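Local coordinates for protein female germline-specific tumor suppressor gld-1 (Caenorhabditis elegans, PDB 3K6T) that binds a short UACUCAU consensus in target mRNAs and regulates their translation, acting as a homodimer joined through its Qua1 domain, at residues G39-R42 and V43-Q47. Sequence-based numbering, arbitrary orientation.
Sequences GRVR and VALFQ
Leu45 lays its side chain back over the preceding turn of the helix, alongside Val41, with CD1 of Leu45 4.0 Å from CG1 of Val41. The two side chains point the same way, one turn apart. The first leucine torsion turns the branch point back: CG stands anti to the carbonyl carbon and beside the backbone N (chi1 -70°), which brings Leu45 CG to 3.2 Å from the carbonyl oxygen of Val41. That oxygen also accepts the N-H of Leu45 at 2.9 Å from N to O, with an N-H...O angle of 159°, and is thus gripped by the backbone while the leucine lies against it. Val43 repeats the pattern in a smaller way, its CG2 resting 3.3 Å from Gly39 O, the acceptor of its own N-H; the single methyl of Ala44 sits 3.4 Å from Arg40 O. The same i to i+4 bonding continues in Ala44 N to Arg40 O (2.9 Å) and Phe46 N to Arg42 O. All of this belongs to helix 28-49, the second arm of the helix-turn-helix that forms the Qua1 homodimerization domain, and one side of it faces the first arm: Val41 meets Tyr9, Leu10 and Leu13 of helix 7-20, and Leu45 also touches Leu10. Cutting Leu45 back to an alanine removes CG and both methyls, which is likely to leave Val41 CG1 without this flank and open a gap beside Leu10. Farther round the helix, Arg40 spends its guanidinium elsewhere: NH2 forms a salt bridge with Glu37 and a hydrogen bond to His3 O. Phe46, with CG anti to its N (chi1 179°), carries its ring off toward Phe50 and the C-terminal segment at Val53 and Leu55.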
ATOM      1  N   GLY A  39       5.888  -3.273  -6.529  1.00 26.32           N
ATOM      2  CA  GLY A  39       6.179  -2.928  -7.911  1.00 30.07           C
ATOM      3  C   GLY A  39       6.971  -1.640  -8.045  1.00 24.69           C
ATOM      4  O   GLY A  39       7.970  -1.593  -8.756  1.00 27.62           O
ATOM      5  N   ARG A  40       6.536  -0.599  -7.346  1.00 26.01           N
ATOM      6  CA  ARG A  40       7.213   0.692  -7.391  1.00 27.65           C
ATOM      7  C   ARG A  40       8.652   0.620  -6.860  1.00 30.83           C
ATOM      8  O   ARG A  40       9.555   1.247  -7.406  1.00 28.56           O
ATOM      9  CB  ARG A  40       6.428   1.740  -6.606  1.00 29.28           C
ATOM     10  CG  ARG A  40       7.088   3.119  -6.620  1.00 31.71           C
ATOM     11  CD  ARG A  40       6.433   4.071  -5.619  1.00 39.65           C
ATOM     12  NE  ARG A  40       6.773   3.749  -4.233  1.00 41.68           N
ATOM     13  CZ  ARG A  40       7.930   4.061  -3.655  1.00 47.18           C
ATOM     14  NH1 ARG A  40       8.873   4.697  -4.343  1.00 40.29           N
ATOM     15  NH2 ARG A  40       8.149   3.730  -2.389  1.00 52.78           N
ATOM     16  N   VAL A  41       8.846  -0.125  -5.778  1.00 27.88           N
ATOM     17  CA  VAL A  41      10.167  -0.291  -5.184  1.00 26.80           C
ATOM     18  C   VAL A  41      11.112  -1.090  -6.097  1.00 24.54           C
ATOM     19  O   VAL A  41      12.279  -0.746  -6.240  1.00 27.19           O
ATOM     20  CB  VAL A  41      10.080  -0.970  -3.799  1.00 28.13           C
ATOM     21  CG1 VAL A  41      11.482  -1.272  -3.257  1.00 23.45           C
ATOM     22  CG2 VAL A  41       9.333  -0.083  -2.832  1.00 27.78           C
ATOM     23  N   ARG A  42      10.610  -2.161  -6.701  1.00 23.82           N
ATOM     24  CA  ARG A  42      11.414  -2.927  -7.649  1.00 33.62           C
ATOM     25  C   ARG A  42      11.832  -2.055  -8.833  1.00 27.07           C
ATOM     26  O   ARG A  42      12.977  -2.097  -9.271  1.00 27.20           O
ATOM     27  CB  ARG A  42      10.645  -4.147  -8.156  1.00 29.95           C
ATOM     28  CG  ARG A  42      10.418  -5.238  -7.121  1.00 32.16           C
ATOM     29  CD  ARG A  42       9.943  -6.510  -7.814  1.00 38.54           C
ATOM     30  NE  ARG A  42       9.323  -7.469  -6.903  1.00 45.03           N
ATOM     31  CZ  ARG A  42       9.990  -8.393  -6.219  1.00 60.20           C
ATOM     32  NH1 ARG A  42      11.311  -8.480  -6.327  1.00 63.13           N
ATOM     33  NH2 ARG A  42       9.332  -9.229  -5.422  1.00 57.61           N
ATOM     34  N   VAL A  43      10.896  -1.268  -9.345  1.00 26.80           N
ATOM     35  CA  VAL A  43      11.194  -0.375 -10.463  1.00 34.67           C
ATOM     36  C   VAL A  43      12.243   0.657 -10.057  1.00 33.98           C
ATOM     37  O   VAL A  43      13.200   0.909 -10.799  1.00 32.15           O
ATOM     38  CB  VAL A  43       9.926   0.333 -10.996  1.00 32.35           C
ATOM     39  CG1 VAL A  43      10.301   1.480 -11.939  1.00 35.33           C
ATOM     40  CG2 VAL A  43       9.030  -0.663 -11.699  1.00 33.71           C
ATOM     41  N   ALA A  44      12.072   1.239  -8.872  1.00 28.05           N
ATOM     42  CA  ALA A  44      13.023   2.224  -8.360  1.00 33.11           C
ATOM     43  C   ALA A  44      14.422   1.634  -8.189  1.00 28.92           C
ATOM     44  O   ALA A  44      15.417   2.278  -8.516  1.00 31.57           O
ATOM     45  CB  ALA A  44      12.531   2.822  -7.038  1.00 33.22           C
ATOM     46  N   LEU A  45      14.492   0.414  -7.666  1.00 27.55           N
ATOM     47  CA  LEU A  45      15.775  -0.257  -7.484  1.00 28.46           C
ATOM     48  C   LEU A  45      16.431  -0.479  -8.843  1.00 28.74           C
ATOM     49  O   LEU A  45      17.612  -0.193  -9.031  1.00 29.48           O
ATOM     50  CB  LEU A  45      15.591  -1.592  -6.748  1.00 26.69           C
ATOM     51  CG  LEU A  45      15.208  -1.474  -5.269  1.00 28.87           C
ATOM     52  CD1 LEU A  45      14.845  -2.840  -4.681  1.00 30.51           C
ATOM     53  CD2 LEU A  45      16.340  -0.821  -4.474  1.00 37.01           C
ATOM     54  N   PHE A  46      15.647  -0.965  -9.798  1.00 28.31           N
ATOM     55  CA  PHE A  46      16.153  -1.203 -11.141  1.00 28.41           C
ATOM     56  C   PHE A  46      16.639   0.097 -11.813  1.00 27.20           C
ATOM     57  O   PHE A  46      17.683   0.118 -12.465  1.00 31.12           O
ATOM     58  CB  PHE A  46      15.089  -1.905 -11.987  1.00 29.57           C
ATOM     59  CG  PHE A  46      15.520  -2.171 -13.398  1.00 33.31           C
ATOM     60  CD1 PHE A  46      15.309  -1.232 -14.391  1.00 41.46           C
ATOM     61  CD2 PHE A  46      16.151  -3.358 -13.728  1.00 31.51           C
ATOM     62  CE1 PHE A  46      15.718  -1.472 -15.692  1.00 40.14           C
ATOM     63  CE2 PHE A  46      16.560  -3.603 -15.020  1.00 36.57           C
ATOM     64  CZ  PHE A  46      16.338  -2.657 -16.007  1.00 35.26           C
ATOM     65  N   GLN A  47      15.885   1.179 -11.642  1.00 25.61           N
ATOM     66  CA  GLN A  47      16.219   2.462 -12.256  1.00 30.51           C
ATOM     67  C   GLN A  47      17.478   3.080 -11.641  1.00 33.90           C
ATOM     68  O   GLN A  47      18.218   3.791 -12.311  1.00 31.46           O
ATOM     69  CB  GLN A  47      15.051   3.437 -12.105  1.00 37.17           C
ATOM     70  CG  GLN A  47      15.177   4.694 -12.942  1.00 56.00           C
ATOM     71  CD  GLN A  47      14.527   4.548 -14.303  1.00 69.67           C
ATOM     72  OE1 GLN A  47      13.343   4.213 -14.405  1.00 72.04           O
ATOM     73  NE2 GLN A  47      15.296   4.800 -15.357  1.00 71.46           N
TER